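Local coordinates for protein glucanase (Clostridium thermocellum, PDB 5GXX) that probably cleaves beta-1,4 linkages in cellulose as a family 9 endoglucanase linked to the cellulosome, at residues Tyr73-Asp78 with Glu308-Phe313. The protein carries 1 engineered substitution. Numbering follows the deposited sequence.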
loop_
_atom_site.group_PDB
_atom_site.type_symbol
_atom_site.label_atom_id
_atom_site.label_comp_id
_atom_site.label_asym_id
_atom_site.label_seq_id
_atom_site.Cartn_x
_atom_site.Cartn_y
_atom_site.Cartn_z
ATOM N N TYR A 73 -48.047 -1.096 -32.899
ATOM C CA TYR A 73 -49.303 -1.781 -33.202
ATOM C C TYR A 73 -50.491 -0.826 -33.164
ATOM O O TYR A 73 -51.385 -0.908 -34.002
ATOM C CB TYR A 73 -49.509 -2.969 -32.250
ATOM C CG TYR A 73 -50.758 -3.787 -32.480
ATOM C CD1 TYR A 73 -50.781 -4.838 -33.407
ATOM C CD2 TYR A 73 -51.909 -3.549 -31.739
ATOM C CE1 TYR A 73 -51.933 -5.596 -33.605
ATOM C CE2 TYR A 73 -53.055 -4.304 -31.923
ATOM C CZ TYR A 73 -53.064 -5.325 -32.866
ATOM O OH TYR A 73 -54.225 -6.055 -33.027
ATOM N N GLU A 74 -50.476 0.107 -32.217
ATOM C CA GLU A 74 -51.587 1.055 -32.076
ATOM C C GLU A 74 -51.455 2.275 -32.969
ATOM O O GLU A 74 -52.449 2.743 -33.530
ATOM C CB GLU A 74 -51.674 1.554 -30.630
ATOM C CG GLU A 74 -51.943 0.440 -29.629
ATOM C CD GLU A 74 -53.287 -0.221 -29.811
ATOM O OE1 GLU A 74 -54.196 0.365 -30.452
ATOM O OE2 GLU A 74 -53.461 -1.340 -29.287
ATOM N N TYR A 75 -50.238 2.797 -33.068
ATOM C CA TYR A 75 -50.032 4.159 -33.543
ATOM C C TYR A 75 -48.984 4.250 -34.656
ATOM O O TYR A 75 -48.680 5.342 -35.133
ATOM C CB TYR A 75 -49.781 5.112 -32.341
ATOM C CG TYR A 75 -50.918 5.103 -31.311
ATOM C CD1 TYR A 75 -52.240 5.307 -31.704
ATOM C CD2 TYR A 75 -50.675 4.916 -29.939
ATOM C CE1 TYR A 75 -53.292 5.285 -30.793
ATOM C CE2 TYR A 75 -51.732 4.890 -29.011
ATOM C CZ TYR A 75 -53.036 5.079 -29.447
ATOM O OH TYR A 75 -54.120 5.065 -28.580
ATOM N N GLY A 76 -48.440 3.122 -35.114
ATOM C CA GLY A 76 -47.378 3.150 -36.124
ATOM C C GLY A 76 -47.732 3.892 -37.406
ATOM O O GLY A 76 -46.916 4.638 -37.952
ATOM N N ASP A 77 -48.956 3.686 -37.883
ATOM C CA ASP A 77 -49.452 4.383 -39.072
ATOM C C ASP A 77 -49.736 5.855 -38.819
ATOM O O ASP A 77 -49.771 6.656 -39.753
ATOM C CB ASP A 77 -50.760 3.758 -39.555
ATOM C CG ASP A 77 -50.567 2.394 -40.180
ATOM O OD1 ASP A 77 -49.486 2.130 -40.749
ATOM O OD2 ASP A 77 -51.525 1.598 -40.096
ATOM N N ASP A 78 -49.976 6.195 -37.559
ATOM C CA ASP A 78 -50.478 7.517 -37.208
ATOM C C ASP A 78 -49.374 8.541 -36.947
ATOM O O ASP A 78 -49.659 9.715 -36.714
ATOM C CB ASP A 78 -51.433 7.407 -36.014
ATOM C CG ASP A 78 -52.637 6.538 -36.309
ATOM O OD1 ASP A 78 -53.182 6.646 -37.432
ATOM O OD2 ASP A 78 -53.046 5.755 -35.421
ATOM N N GLU A 308 -49.200 3.999 -17.549
ATOM C CA GLU A 308 -50.662 4.047 -17.380
ATOM C C GLU A 308 -51.263 5.052 -18.350
ATOM O O GLU A 308 -52.374 4.819 -18.838
ATOM C CB GLU A 308 -51.045 4.355 -15.932
ATOM C CG GLU A 308 -50.714 3.188 -15.006
ATOM C CD GLU A 308 -51.552 1.962 -15.333
ATOM O OE1 GLU A 308 -52.750 2.121 -15.676
ATOM O OE2 GLU A 308 -51.056 0.810 -15.266
ATOM N N ALA A 309 -50.547 6.142 -18.647
ATOM C CA ALA A 309 -51.016 7.076 -19.677
ATOM C C ALA A 309 -51.215 6.352 -21.012
ATOM O O ALA A 309 -52.254 6.517 -21.653
ATOM C CB ALA A 309 -50.091 8.301 -19.823
ATOM N N PHE A 310 -50.262 5.506 -21.401
ATOM C CA PHE A 310 -50.431 4.724 -22.631
ATOM C C PHE A 310 -51.647 3.823 -22.580
ATOM O O PHE A 310 -52.442 3.832 -23.519
ATOM C CB PHE A 310 -49.156 3.935 -22.926
ATOM C CG PHE A 310 -49.200 3.145 -24.212
ATOM C CD1 PHE A 310 -49.567 3.760 -25.406
ATOM C CD2 PHE A 310 -48.862 1.801 -24.225
ATOM C CE1 PHE A 310 -49.594 3.054 -26.596
ATOM C CE2 PHE A 310 -48.894 1.074 -25.418
ATOM C CZ PHE A 310 -49.256 1.702 -26.608
ATOM N N LEU A 311 -51.816 3.067 -21.501
ATOM C CA LEU A 311 -52.991 2.203 -21.393
ATOM C C LEU A 311 -54.298 2.982 -21.455
ATOM O O LEU A 311 -55.262 2.537 -22.090
ATOM C CB LEU A 311 -52.964 1.424 -20.085
ATOM C CG LEU A 311 -52.322 0.035 -20.128
ATOM C CD1 LEU A 311 -50.848 0.090 -20.512
ATOM C CD2 LEU A 311 -52.498 -0.696 -18.804
ATOM N N ALA A 312 -54.316 4.146 -20.797
ATOM C CA ALA A 312 -55.498 5.006 -20.777
ATOM C C ALA A 312 -55.829 5.551 -22.164
ATOM O O ALA A 312 -57.006 5.555 -22.545
ATOM C CB ALA A 312 -55.329 6.132 -19.751
ATOM N N PHE A 313 -54.816 5.955 -22.929
ATOM C CA PHE A 313 -55.045 6.403 -24.303
ATOM C C PHE A 313 -55.622 5.254 -25.138
ATOM O O PHE A 313 -56.581 5.448 -25.891
ATOM C CB PHE A 313 -53.747 6.887 -24.974
ATOM C CG PHE A 313 -53.285 8.281 -24.596
ATOM C CD1 PHE A 313 -54.136 9.386 -24.577
ATOM C CD2 PHE A 313 -51.937 8.495 -24.341
ATOM C CE1 PHE A 313 -53.665 10.656 -24.253
ATOM C CE2 PHE A 313 -51.431 9.767 -24.059
ATOM C CZ PHE A 313 -52.297 10.858 -24.014
#
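Tyr75 and Phe310 meet edge to edge, Tyr75 CE2 lying near the plane of the Phe310 ring and Phe310 CE1 near that of the tyrosine. The bond from CA to CB of Tyr75 points toward 308-313; with CG anti to the carbonyl carbon (chi1 -57°), the CE2 side of the ring lies beside Phe310. Glu74 CB lies over the centre of one face of the Tyr75 ring, 3.5 Å above its plane. Along one edge, Tyr75 CD2 passes 4.0 Å from Phe310 CE1, and the next atom, Tyr75 CE2, comes within 3.7 Å of the same carbon. Family 9 catalytic domains are (alpha/alpha)6 barrels, and here side chains of helix 58-75 meet those of helix 301-318. At the tip, Tyr75 OH lies 3.7 Å from Phe313 O, with Phe313 CB at 4.1 Å, while its hydrogen bond is with Asp317 OD2, farther along the same helix. Tyrosine thus suits this buried site: its ring packs as a hydrocarbon while its hydroxyl has a polar partner. Phe310, wholly apolar, reaches across with CG anti to its backbone N (chi1 -177°); Glu74 CG approaches it obliquely, 4.2 Å from Phe310 CZ. Glutamate suits the place: its methylene meets the phenylalanine while Glu74 OE2 makes a salt bridge with Arg258 and takes a hydrogen bond from Trp70 NE1.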